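Local coordinates for E3 ubiquitin-protein ligase TRIM65 (Homo sapiens, PDB 7JL4) that transfers ubiquitin to target proteins as an E3 ligase in innate immunity, autophagy and inflammation, seen here through its PRY-SPRY (B30.2) domain, at residues P26-R31 against Q61-Q66; G55-W60 against T175-L180; S80-T85 against V116-L121; G137-M142 against S155-T160. All blocks are in the same frame, centred on the assembly; numbering follows the deposited sequence.

From the N terminus, after helix 10-15, the chain runs through 26-31, builds the hairpin of strands 33-36 and 41-44, and returns at 61-66 to close contact 1 on an edge strand of the six-stranded sheet. Contact 2 opens at 55-60, before that loop is shut, and closes only at 175-180, so the two cross, and N30 and S28 bond directly to L59 and F57. Contacts 3 and 4 follow one another within the long span of contact 2. Contact 3 joins strands 84-89 and 111-116 of the same sheet, W179 bonding to T85. Contact 4 ties 139-145 to the exit of 150-155 in the seven-stranded sheet, and R138 packs on H82 and V116 of contact 3.

Contact 1 (P26-R31 against Q61-Q66); sequences PVSANR and QVQCAQ
A29 and V62 bring the two backbones closest, their CA atoms 4.4 Å apart, and the bonds that join the segments lie to either side of this pair. On one side N30 N donates to Q61 O at 3.1 Å. On the other side a side chain does the work. P26-S28 have helical backbone angles without the regular bonds of a helix, and S28 holds OG between its backbone N and carbonyl carbon (chi1 81°), beside the edge of the strand. Q63 N points at this OG from 3.1 Å in a bond that is almost straight (175° at the hydrogen), while OG is also bonded to D25 O. Strand 61-63 is one of the two edge strands of the six-stranded sheet of this B30.2/SPRY β-sandwich; V62 bonds through its backbone to F178 of strand 175-180, and the loop 26-31 covers the other edge. An alanine in place of S28 would probably leave Q63 N and D25 O each without this partner. Between the two bonds A29 CB meets V62 CG2 at 3.7 Å, and V62 CG2 also sits 3.5 Å from S28 OG. Q63 CG lies alongside the serine, 3.5 Å from S28 CB, and beyond it the extended chain carries NE2 to D25 OD2. N30 bonds outside the contact, with OD1 on H32 N and ND2 on L59 O.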
loop_
_atom_site.group_PDB
_atom_site.type_symbol
_atom_site.label_atom_id
_atom_site.label_comp_id
_atom_site.label_asym_id
_atom_site.label_seq_id
_atom_site.Cartn_x
_atom_site.Cartn_y
_atom_site.Cartn_z
ATOM N N PRO A 26 -13.301 -5.428 3.007
ATOM C CA PRO A 26 -13.662 -5.460 4.444
ATOM C C PRO A 26 -13.516 -6.821 5.100
ATOM O O PRO A 26 -13.352 -6.874 6.325
ATOM C CB PRO A 26 -15.134 -5.000 4.456
ATOM C CG PRO A 26 -15.622 -5.130 3.020
ATOM C CD PRO A 26 -14.423 -5.019 2.134
ATOM N N VAL A 27 -13.593 -7.921 4.345
ATOM C CA VAL A 27 -13.436 -9.236 4.958
ATOM C C VAL A 27 -12.005 -9.418 5.465
ATOM O O VAL A 27 -11.772 -10.073 6.490
ATOM C CB VAL A 27 -13.842 -10.341 3.963
ATOM C CG1 VAL A 27 -13.782 -11.723 4.633
ATOM C CG2 VAL A 27 -15.247 -10.071 3.411
ATOM N N SER A 28 -11.033 -8.837 4.766
ATOM C CA SER A 28 -9.620 -8.945 5.125
ATOM C C SER A 28 -9.215 -8.043 6.288
ATOM O O SER A 28 -8.186 -8.299 6.934
ATOM C CB SER A 28 -8.784 -8.596 3.896
ATOM O OG SER A 28 -8.700 -7.180 3.776
ATOM N N ALA A 29 -9.996 -7.007 6.571
ATOM C CA ALA A 29 -9.515 -5.912 7.392
ATOM C C ALA A 29 -9.322 -6.352 8.841
ATOM O O ALA A 29 -10.145 -7.087 9.404
ATOM C CB ALA A 29 -10.491 -4.742 7.329
ATOM N N ASN A 30 -8.232 -5.881 9.450
ATOM C CA ASN A 30 -8.019 -6.166 10.863
ATOM C C ASN A 30 -9.185 -5.591 11.671
ATOM O O ASN A 30 -9.776 -4.567 11.305
ATOM C CB ASN A 30 -6.666 -5.601 11.303
ATOM C CG ASN A 30 -6.460 -5.644 12.798
ATOM O OD1 ASN A 30 -7.086 -4.911 13.564
ATOM N ND2 ASN A 30 -5.615 -6.559 13.223
ATOM N N ARG A 31 -9.552 -6.299 12.749
ATOM C CA ARG A 31 -10.781 -5.995 13.484
ATOM C C ARG A 31 -10.776 -4.598 14.089
ATOM O O ARG A 31 -11.845 -4.078 14.426
ATOM C CB ARG A 31 -11.009 -7.022 14.603
ATOM N N GLN A 61 -3.237 -5.059 9.193
ATOM C CA GLN A 61 -3.227 -4.990 7.732
ATOM C C GLN A 61 -4.631 -5.101 7.139
ATOM O O GLN A 61 -5.593 -5.549 7.778
ATOM C CB GLN A 61 -2.325 -6.082 7.108
ATOM C CG GLN A 61 -0.839 -5.872 7.451
ATOM C CD GLN A 61 0.075 -7.012 7.035
ATOM O OE1 GLN A 61 -0.285 -7.902 6.248
ATOM N NE2 GLN A 61 1.259 -7.006 7.580
ATOM N N VAL A 62 -4.726 -4.670 5.882
ATOM C CA VAL A 62 -5.952 -4.791 5.102
ATOM C C VAL A 62 -5.518 -4.811 3.646
ATOM O O VAL A 62 -4.535 -4.160 3.282
ATOM C CB VAL A 62 -6.917 -3.619 5.392
ATOM C CG1 VAL A 62 -6.212 -2.296 5.120
ATOM C CG2 VAL A 62 -8.216 -3.749 4.541
ATOM N N GLN A 63 -6.239 -5.568 2.810
ATOM C CA GLN A 63 -5.934 -5.632 1.385
ATOM C C GLN A 63 -7.083 -5.028 0.575
ATOM O O GLN A 63 -8.147 -4.692 1.108
ATOM C CB GLN A 63 -5.672 -7.073 0.928
ATOM C CG GLN A 63 -6.925 -7.953 0.948
ATOM C CD GLN A 63 -6.666 -9.408 0.557
ATOM O OE1 GLN A 63 -5.523 -9.825 0.381
ATOM N NE2 GLN A 63 -7.743 -10.178 0.396
ATOM N N CYS A 64 -6.854 -4.862 -0.723
ATOM C CA CYS A 64 -7.871 -4.280 -1.590
ATOM C C CYS A 64 -8.667 -5.379 -2.270
ATOM O O CYS A 64 -8.281 -6.549 -2.298
ATOM C CB CYS A 64 -7.239 -3.365 -2.639
ATOM S SG CYS A 64 -6.621 -1.806 -1.969
ATOM N N ALA A 65 -9.791 -4.980 -2.850
ATOM C CA ALA A 65 -10.646 -5.902 -3.573
ATOM C C ALA A 65 -10.208 -6.109 -5.010
ATOM O O ALA A 65 -10.896 -6.826 -5.744
ATOM C CB ALA A 65 -12.090 -5.392 -3.562
ATOM N N GLN A 66 -9.119 -5.492 -5.443
ATOM C CA GLN A 66 -8.646 -5.619 -6.819
ATOM C C GLN A 66 -7.338 -6.401 -6.852
ATOM O O GLN A 66 -6.525 -6.293 -5.929
ATOM C CB GLN A 66 -8.416 -4.238 -7.454
ATOM C CG GLN A 66 -9.717 -3.434 -7.632
ATOM C CD GLN A 66 -10.209 -2.792 -6.335
ATOM O OE1 GLN A 66 -9.416 -2.453 -5.436
ATOM N NE2 GLN A 66 -11.507 -2.630 -6.227
#

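Contact 2 (G55-W60 against T175-L180); sequences GSFELW and TPVFWL
W60 and W179 lie side by side with their side chains pointing the same way. W179 swings CG anti to its backbone N (chi1 172°), and the pyrrole end of its indole passes beside W60: NE1 is 3.7 Å from W60 CB and 3.8 Å from W60 CE3. The indole N-H is not spent on its neighbour, since NE1 is bonded to T102 OG1. W60 O is gripped from the strand: L180 N donates to it at 3.0 Å (157° at the hydrogen), and W179 CA adds a CA-H...O contact of 3.2 Å. W179 CD1 lies 3.3 Å from the same oxygen, so the carbonyl is tucked against the indole. L180 returns the approach with its own O, 3.5 Å from W60 CB and bonded to H44 ND1, whose ring meets W60 edge-to-face. Further along, F57 crosses V177 at about a right angle, CZ to CG2 4.1 Å. The W60-L180 bond continues the antiparallel pairing of strands 61-63 and 175-180 beyond the end of the former. On its other edge 175-180 pairs with 84-89, while F178 reaches between the sheets onto strands 72-79 and 185-188.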
loop_
_atom_site.group_PDB
_atom_site.type_symbol
_atom_site.label_atom_id
_atom_site.label_comp_id
_atom_site.label_asym_id
_atom_site.label_seq_id
_atom_site.Cartn_x
_atom_site.Cartn_y
_atom_site.Cartn_z
ATOM N N GLY A 55 -10.598 -14.930 7.821
ATOM C CA GLY A 55 -9.917 -14.221 6.764
ATOM C C GLY A 55 -9.400 -12.855 7.146
ATOM O O GLY A 55 -8.677 -12.235 6.352
ATOM N N SER A 56 -9.745 -12.353 8.326
ATOM C CA SER A 56 -9.287 -11.037 8.719
ATOM C C SER A 56 -7.832 -11.123 9.156
ATOM O O SER A 56 -7.419 -12.092 9.804
ATOM C CB SER A 56 -10.155 -10.468 9.839
ATOM O OG SER A 56 -10.264 -11.378 10.916
ATOM N N PHE A 57 -7.055 -10.116 8.771
ATOM C CA PHE A 57 -5.665 -10.027 9.209
ATOM C C PHE A 57 -5.599 -9.873 10.724
ATOM O O PHE A 57 -6.290 -9.026 11.302
ATOM C CB PHE A 57 -4.976 -8.837 8.537
ATOM C CG PHE A 57 -4.473 -9.107 7.140
ATOM C CD1 PHE A 57 -3.286 -9.797 6.938
ATOM C CD2 PHE A 57 -5.151 -8.613 6.033
ATOM C CE1 PHE A 57 -2.789 -10.030 5.673
ATOM C CE2 PHE A 57 -4.672 -8.838 4.750
ATOM C CZ PHE A 57 -3.490 -9.555 4.563
ATOM N N GLU A 58 -4.792 -10.728 11.372
ATOM C CA GLU A 58 -4.402 -10.502 12.762
ATOM C C GLU A 58 -3.293 -9.460 12.851
ATOM O O GLU A 58 -3.213 -8.702 13.827
ATOM C CB GLU A 58 -3.943 -11.821 13.395
ATOM C CG GLU A 58 -5.035 -12.885 13.464
ATOM C CD GLU A 58 -4.557 -14.196 14.055
ATOM O OE1 GLU A 58 -3.357 -14.309 14.394
ATOM O OE2 GLU A 58 -5.388 -15.120 14.175
ATOM N N LEU A 59 -2.423 -9.438 11.848
ATOM C CA LEU A 59 -1.538 -8.320 11.609
ATOM C C LEU A 59 -2.354 -7.044 11.462
ATOM O O LEU A 59 -3.561 -7.074 11.257
ATOM C CB LEU A 59 -0.736 -8.578 10.341
ATOM C CG LEU A 59 0.008 -9.916 10.497
ATOM C CD1 LEU A 59 0.479 -10.430 9.143
ATOM C CD2 LEU A 59 1.160 -9.797 11.455
ATOM N N TRP A 60 -1.684 -5.904 11.559
ATOM C CA TRP A 60 -2.376 -4.619 11.425
ATOM C C TRP A 60 -2.464 -4.253 9.942
ATOM O O TRP A 60 -1.885 -3.266 9.483
ATOM C CB TRP A 60 -1.650 -3.545 12.229
ATOM C CG TRP A 60 -1.662 -3.819 13.691
ATOM C CD1 TRP A 60 -2.542 -4.611 14.354
ATOM C CD2 TRP A 60 -0.752 -3.305 14.678
ATOM N NE1 TRP A 60 -2.242 -4.628 15.701
ATOM C CE2 TRP A 60 -1.140 -3.843 15.922
ATOM C CE3 TRP A 60 0.358 -2.452 14.629
ATOM C CZ2 TRP A 60 -0.470 -3.541 17.116
ATOM C CZ3 TRP A 60 1.036 -2.168 15.816
ATOM C CH2 TRP A 60 0.612 -2.708 17.039
ATOM N N THR A 175 -2.237 -8.455 -5.239
ATOM C CA THR A 175 -3.277 -7.684 -4.559
ATOM C C THR A 175 -2.635 -6.600 -3.709
ATOM O O THR A 175 -1.737 -6.918 -2.917
ATOM C CB THR A 175 -4.117 -8.618 -3.663
ATOM O OG1 THR A 175 -4.710 -9.656 -4.465
ATOM C CG2 THR A 175 -5.240 -7.840 -3.007
ATOM N N PRO A 176 -3.026 -5.327 -3.841
ATOM C CA PRO A 176 -2.500 -4.298 -2.938
ATOM C C PRO A 176 -2.806 -4.640 -1.483
ATOM O O PRO A 176 -3.901 -5.120 -1.157
ATOM C CB PRO A 176 -3.250 -3.028 -3.364
ATOM C CG PRO A 176 -3.702 -3.290 -4.799
ATOM C CD PRO A 176 -3.985 -4.780 -4.833
ATOM N N VAL A 177 -1.842 -4.350 -0.598
ATOM C CA VAL A 177 -1.982 -4.680 0.815
ATOM C C VAL A 177 -1.225 -3.622 1.619
ATOM O O VAL A 177 -0.226 -3.072 1.155
ATOM C CB VAL A 177 -1.486 -6.119 1.094
ATOM C CG1 VAL A 177 -0.005 -6.277 0.704
ATOM C CG2 VAL A 177 -1.735 -6.504 2.557
ATOM N N PHE A 178 -1.750 -3.297 2.798
ATOM C CA PHE A 178 -1.302 -2.141 3.574
ATOM C C PHE A 178 -1.191 -2.487 5.056
ATOM O O PHE A 178 -1.977 -3.280 5.574
ATOM C CB PHE A 178 -2.290 -0.983 3.388
ATOM C CG PHE A 178 -2.462 -0.583 1.951
ATOM C CD1 PHE A 178 -1.594 0.331 1.374
ATOM C CD2 PHE A 178 -3.462 -1.148 1.175
ATOM C CE1 PHE A 178 -1.715 0.697 0.051
ATOM C CE2 PHE A 178 -3.600 -0.803 -0.168
ATOM C CZ PHE A 178 -2.710 0.127 -0.735
ATOM N N TRP A 179 -0.238 -1.841 5.743
ATOM C CA TRP A 179 -0.069 -1.933 7.188
ATOM C C TRP A 179 -0.207 -0.536 7.779
ATOM O O TRP A 179 0.262 0.445 7.185
ATOM C CB TRP A 179 1.303 -2.494 7.539
ATOM C CG TRP A 179 1.657 -2.445 9.006
ATOM C CD1 TRP A 179 1.354 -3.372 9.944
ATOM C CD2 TRP A 179 2.438 -1.430 9.671
ATOM N NE1 TRP A 179 1.906 -3.001 11.182
ATOM C CE2 TRP A 179 2.564 -1.807 11.025
ATOM C CE3 TRP A 179 3.036 -0.237 9.245
ATOM C CZ2 TRP A 179 3.263 -1.028 11.957
ATOM C CZ3 TRP A 179 3.729 0.538 10.169
ATOM C CH2 TRP A 179 3.832 0.135 11.510
ATOM N N LEU A 180 -0.868 -0.444 8.933
ATOM C CA LEU A 180 -1.155 0.836 9.577
ATOM C C LEU A 180 -0.904 0.740 11.071
ATOM O O LEU A 180 -1.533 -0.072 11.754
ATOM C CB LEU A 180 -2.609 1.263 9.364
ATOM C CG LEU A 180 -3.165 1.653 8.011
ATOM C CD1 LEU A 180 -3.502 0.401 7.194
ATOM C CD2 LEU A 180 -4.395 2.519 8.273
#

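Contact 3 (S80-T85 against V116-L121); sequences SDHSVT and VQEDSL
H82 lies under E118. The glutamate CG sits over one face of the imidazole, 3.5 Å from the ring centroid and 24° off its normal, a CH-pi contact displaced toward the rim at CE1 and NE2. A bend at chi2 (83°) carries CD past the ring's ND1-CE1 rim, E118 CD being 3.5 Å from H82 CE1, with carboxylate and imidazole planes well short of parallel. D81 CG lies over the opposite face. At the ring edge, in plane, H82 ND1 and S83 OG share a hydrogen bond of 2.8 Å. S83 OG also holds two waters that span to the glutamate: water 1 donates to E118 OE1 at 2.6 Å and water 2 to E118 OE2 at 3.0 Å.

The backbone sets this cluster in place. S83 N donates to V116 O (2.7 Å) and V116 N to V84 O (2.9 Å), so two residues face one in a G1 beta bulge, with S83 at a positive phi of 72°. The bulge stands where strand 84-89 begins beside 111-116 in the six-stranded sheet of the SPRY domain. R184 NE bonds to H82 O. E118 N is buried here and has no partner in the model. With a carboxylate just off its CE1 rim, the imidazole would probably bind a proton more readily than in water.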
loop_
_atom_site.group_PDB
_atom_site.type_symbol
_atom_site.label_atom_id
_atom_site.label_comp_id
_atom_site.label_asym_id
_atom_site.label_seq_id
_atom_site.Cartn_x
_atom_site.Cartn_y
_atom_site.Cartn_z
ATOM N N SER A 80 -2.308 9.668 6.418
ATOM C CA SER A 80 -2.476 10.773 7.370
ATOM C C SER A 80 -1.179 11.117 8.089
ATOM O O SER A 80 -1.078 12.212 8.666
ATOM C CB SER A 80 -3.532 10.456 8.441
ATOM O OG SER A 80 -3.155 9.321 9.220
ATOM N N ASP A 81 -0.207 10.207 8.087
ATOM C CA ASP A 81 0.983 10.310 8.933
ATOM C C ASP A 81 1.942 9.210 8.500
ATOM O O ASP A 81 1.595 8.355 7.681
ATOM C CB ASP A 81 0.624 10.152 10.407
ATOM C CG ASP A 81 1.698 10.696 11.356
ATOM O OD1 ASP A 81 2.736 11.241 10.902
ATOM O OD2 ASP A 81 1.463 10.584 12.574
ATOM N N HIS A 82 3.151 9.228 9.076
ATOM C CA HIS A 82 4.091 8.136 8.866
ATOM C C HIS A 82 3.639 6.902 9.645
ATOM O O HIS A 82 2.676 6.937 10.415
ATOM C CB HIS A 82 5.498 8.539 9.305
ATOM C CG HIS A 82 5.573 8.937 10.748
ATOM N ND1 HIS A 82 5.435 8.025 11.772
ATOM C CD2 HIS A 82 5.709 10.146 11.335
ATOM C CE1 HIS A 82 5.512 8.655 12.932
ATOM N NE2 HIS A 82 5.681 9.942 12.695
ATOM N N SER A 83 4.418 5.826 9.496
ATOM C CA SER A 83 4.151 4.511 10.087
ATOM C C SER A 83 2.979 3.829 9.377
ATOM O O SER A 83 1.998 3.408 9.990
ATOM C CB SER A 83 3.926 4.599 11.590
ATOM O OG SER A 83 5.014 5.302 12.191
ATOM N N VAL A 84 3.090 3.754 8.054
ATOM C CA VAL A 84 2.229 2.936 7.216
ATOM C C VAL A 84 3.118 2.180 6.240
ATOM O O VAL A 84 4.247 2.594 5.950
ATOM C CB VAL A 84 1.173 3.791 6.464
ATOM C CG1 VAL A 84 0.308 4.565 7.467
ATOM C CG2 VAL A 84 1.843 4.760 5.511
ATOM N N THR A 85 2.596 1.063 5.713
ATOM C CA THR A 85 3.299 0.292 4.692
ATOM C C THR A 85 2.357 0.089 3.518
ATOM O O THR A 85 1.188 -0.253 3.716
ATOM C CB THR A 85 3.772 -1.083 5.187
ATOM O OG1 THR A 85 4.634 -0.928 6.314
ATOM C CG2 THR A 85 4.543 -1.847 4.064
ATOM N N VAL A 116 6.780 3.752 5.287
ATOM C CA VAL A 116 7.118 5.145 5.521
ATOM C C VAL A 116 7.328 5.319 7.019
ATOM O O VAL A 116 6.421 5.073 7.816
ATOM C CB VAL A 116 6.014 6.076 5.006
ATOM C CG1 VAL A 116 6.388 7.531 5.208
ATOM C CG2 VAL A 116 5.762 5.770 3.537
ATOM N N GLN A 117 8.517 5.731 7.408
ATOM C CA GLN A 117 8.818 5.919 8.827
ATOM C C GLN A 117 9.007 7.397 9.118
ATOM O O GLN A 117 8.981 8.232 8.209
ATOM C CB GLN A 117 10.057 5.116 9.204
ATOM C CG GLN A 117 9.823 3.623 9.220
ATOM C CD GLN A 117 11.118 2.850 9.430
ATOM O OE1 GLN A 117 12.192 3.277 8.987
ATOM N NE2 GLN A 117 11.034 1.744 10.159
ATOM N N GLU A 118 9.230 7.710 10.409
ATOM C CA GLU A 118 9.384 9.096 10.837
ATOM C C GLU A 118 10.422 9.822 10.000
ATOM O O GLU A 118 10.198 10.951 9.548
ATOM C CB GLU A 118 9.812 9.155 12.304
ATOM C CG GLU A 118 8.779 8.763 13.336
ATOM C CD GLU A 118 8.678 7.255 13.541
ATOM O OE1 GLU A 118 7.950 6.855 14.487
ATOM O OE2 GLU A 118 9.264 6.481 12.729
ATOM N N ASP A 119 11.582 9.190 9.804
ATOM C CA ASP A 119 12.727 9.886 9.232
ATOM C C ASP A 119 13.437 9.046 8.176
ATOM O O ASP A 119 14.617 9.290 7.896
ATOM C CB ASP A 119 13.723 10.284 10.341
ATOM N N SER A 120 12.750 8.079 7.576
ATOM C CA SER A 120 13.335 7.234 6.547
ATOM C C SER A 120 12.213 6.477 5.848
ATOM O O SER A 120 11.060 6.489 6.287
ATOM C CB SER A 120 14.342 6.257 7.134
ATOM O OG SER A 120 13.655 5.399 8.011
ATOM N N LEU A 121 12.580 5.794 4.771
ATOM C CA LEU A 121 11.724 4.815 4.103
ATOM C C LEU A 121 12.415 3.459 4.161
ATOM O O LEU A 121 13.648 3.396 4.201
ATOM C CB LEU A 121 11.488 5.180 2.636
ATOM C CG LEU A 121 10.946 6.560 2.293
ATOM C CD1 LEU A 121 10.933 6.735 0.779
ATOM C CD2 LEU A 121 9.554 6.745 2.887
HETATM O O HOH W 1 5.739 5.576 14.970
HETATM O O HOH W 2 7.572 4.327 11.591
#

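Contact 4 (G137-M142 against S155-T160); sequences GRLLGM and SLEPQT
L139 turns CG anti to its backbone N (chi1 180°), and the side chain meets L156 with L139 CD2 3.9 Å from L156 CB. E157 instead holds CG between its N and carbonyl carbon (chi1 52°) and then extends, CG reaching L139 CB and G137 CA. The setting is the open end of a β-hairpin, strands 139-145 and 150-155 of the seven-stranded sheet. L140 and S155 form a non-hydrogen-bonded antiparallel pair, CA to CA 4.7 Å, next to the bond from L156 N to L139 O (2.9 Å). Both glycines are hemmed in: L156 CD2 comes to 3.3 Å from G141 N, and a side chain on G137 would run into E157 O. R138 N gives a weak bond of 3.3 Å to E157 OE1, whereas OE2 makes a salt bridge with R78 NH2 on strand 72-79. An alanine in place of E157 would probably leave R78 without this charged mate, R138 N without its weak acceptor and L139 CB uncovered where CG now packs. L139 and L156 both touch R12 of helix 10-15. Water 4 donates to L139 O at 2.7 Å and accepts from E157 N. At the carbonyl of the cis peptide that leads into P158, water 3 accepts from G137 N (2.8 Å) and donates to E157 O (2.8 Å).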
loop_
_atom_site.group_PDB
_atom_site.type_symbol
_atom_site.label_atom_id
_atom_site.label_comp_id
_atom_site.label_asym_id
_atom_site.label_seq_id
_atom_site.Cartn_x
_atom_site.Cartn_y
_atom_site.Cartn_z
ATOM N N GLY A 137 6.480 14.241 2.010
ATOM C CA GLY A 137 5.202 14.119 1.326
ATOM C C GLY A 137 4.436 12.890 1.775
ATOM O O GLY A 137 5.007 11.836 2.045
ATOM N N ARG A 138 3.110 13.027 1.835
ATOM C CA ARG A 138 2.237 11.933 2.246
ATOM C C ARG A 138 1.322 11.447 1.124
ATOM O O ARG A 138 0.398 10.668 1.385
ATOM C CB ARG A 138 1.406 12.362 3.460
ATOM C CG ARG A 138 2.262 12.652 4.700
ATOM C CD ARG A 138 2.848 11.384 5.283
ATOM N NE ARG A 138 3.820 11.706 6.355
ATOM C CZ ARG A 138 5.141 11.614 6.230
ATOM N NH1 ARG A 138 5.670 11.222 5.086
ATOM N NH2 ARG A 138 5.941 11.935 7.254
ATOM N N LEU A 139 1.544 11.888 -0.109
ATOM C CA LEU A 139 0.775 11.417 -1.260
ATOM C C LEU A 139 1.692 10.498 -2.055
ATOM O O LEU A 139 2.703 10.946 -2.609
ATOM C CB LEU A 139 0.270 12.589 -2.095
ATOM C CG LEU A 139 -0.536 12.183 -3.321
ATOM C CD1 LEU A 139 -1.761 11.378 -2.916
ATOM C CD2 LEU A 139 -0.944 13.407 -4.123
ATOM N N LEU A 140 1.356 9.210 -2.097
ATOM C CA LEU A 140 2.270 8.198 -2.586
ATOM C C LEU A 140 1.646 7.479 -3.767
ATOM O O LEU A 140 0.433 7.241 -3.788
ATOM C CB LEU A 140 2.610 7.206 -1.474
ATOM C CG LEU A 140 3.189 7.963 -0.273
ATOM C CD1 LEU A 140 3.144 7.109 0.975
ATOM C CD2 LEU A 140 4.607 8.405 -0.612
ATOM N N GLY A 141 2.469 7.142 -4.755
ATOM C CA GLY A 141 2.002 6.426 -5.932
ATOM C C GLY A 141 2.674 5.072 -6.056
ATOM O O GLY A 141 3.819 4.889 -5.639
ATOM N N MET A 142 1.950 4.118 -6.652
ATOM C CA MET A 142 2.478 2.799 -6.984
ATOM C C MET A 142 2.208 2.519 -8.453
ATOM O O MET A 142 1.045 2.483 -8.872
ATOM C CB MET A 142 1.865 1.718 -6.095
ATOM C CG MET A 142 2.243 1.907 -4.596
ATOM S SD MET A 142 1.323 0.791 -3.523
ATOM C CE MET A 142 1.952 -0.793 -4.036
ATOM N N SER A 155 6.729 9.430 -4.608
ATOM C CA SER A 155 6.156 10.523 -3.840
ATOM C C SER A 155 5.648 11.546 -4.840
ATOM O O SER A 155 6.275 11.754 -5.881
ATOM C CB SER A 155 7.198 11.142 -2.901
ATOM O OG SER A 155 6.633 12.252 -2.233
ATOM N N LEU A 156 4.492 12.151 -4.567
ATOM C CA LEU A 156 3.918 13.015 -5.575
ATOM C C LEU A 156 3.931 14.475 -5.134
ATOM O O LEU A 156 3.642 15.358 -5.948
ATOM C CB LEU A 156 2.459 12.631 -5.881
ATOM C CG LEU A 156 2.404 11.434 -6.859
ATOM C CD1 LEU A 156 2.994 11.608 -8.256
ATOM C CD2 LEU A 156 2.701 10.066 -6.224
ATOM N N GLU A 157 4.213 14.750 -3.859
ATOM C CA GLU A 157 4.258 16.116 -3.358
ATOM C C GLU A 157 5.561 16.301 -2.589
ATOM O O GLU A 157 5.935 15.434 -1.772
ATOM C CB GLU A 157 3.024 16.459 -2.487
ATOM C CG GLU A 157 2.737 15.477 -1.357
ATOM C CD GLU A 157 1.585 15.891 -0.456
ATOM O OE1 GLU A 157 1.769 15.875 0.784
ATOM O OE2 GLU A 157 0.503 16.241 -0.985
ATOM N N PRO A 158 6.307 17.385 -2.845
ATOM C CA PRO A 158 5.969 18.466 -3.783
ATOM C C PRO A 158 6.245 18.203 -5.272
ATOM O O PRO A 158 5.684 18.922 -6.101
ATOM C CB PRO A 158 6.850 19.611 -3.301
ATOM C CG PRO A 158 8.053 18.922 -2.766
ATOM C CD PRO A 158 7.557 17.668 -2.117
ATOM N N GLN A 159 7.108 17.249 -5.615
ATOM C CA GLN A 159 7.306 16.876 -7.007
ATOM C C GLN A 159 6.995 15.403 -7.169
ATOM O O GLN A 159 6.924 14.652 -6.196
ATOM C CB GLN A 159 8.742 17.064 -7.502
ATOM C CG GLN A 159 9.278 18.431 -7.507
ATOM C CD GLN A 159 10.776 18.414 -7.741
ATOM O OE1 GLN A 159 11.570 18.726 -6.848
ATOM N NE2 GLN A 159 11.168 18.111 -8.983
ATOM N N THR A 160 6.886 14.995 -8.432
ATOM C CA THR A 160 6.832 13.585 -8.778
ATOM C C THR A 160 8.254 13.029 -8.702
ATOM O O THR A 160 9.116 13.426 -9.489
ATOM C CB THR A 160 6.244 13.417 -10.174
ATOM O OG1 THR A 160 4.975 14.095 -10.237
ATOM C CG2 THR A 160 6.058 11.936 -10.482
HETATM O O HOH W 3 8.150 14.634 -0.253
HETATM O O HOH W 4 4.293 12.888 -1.538
#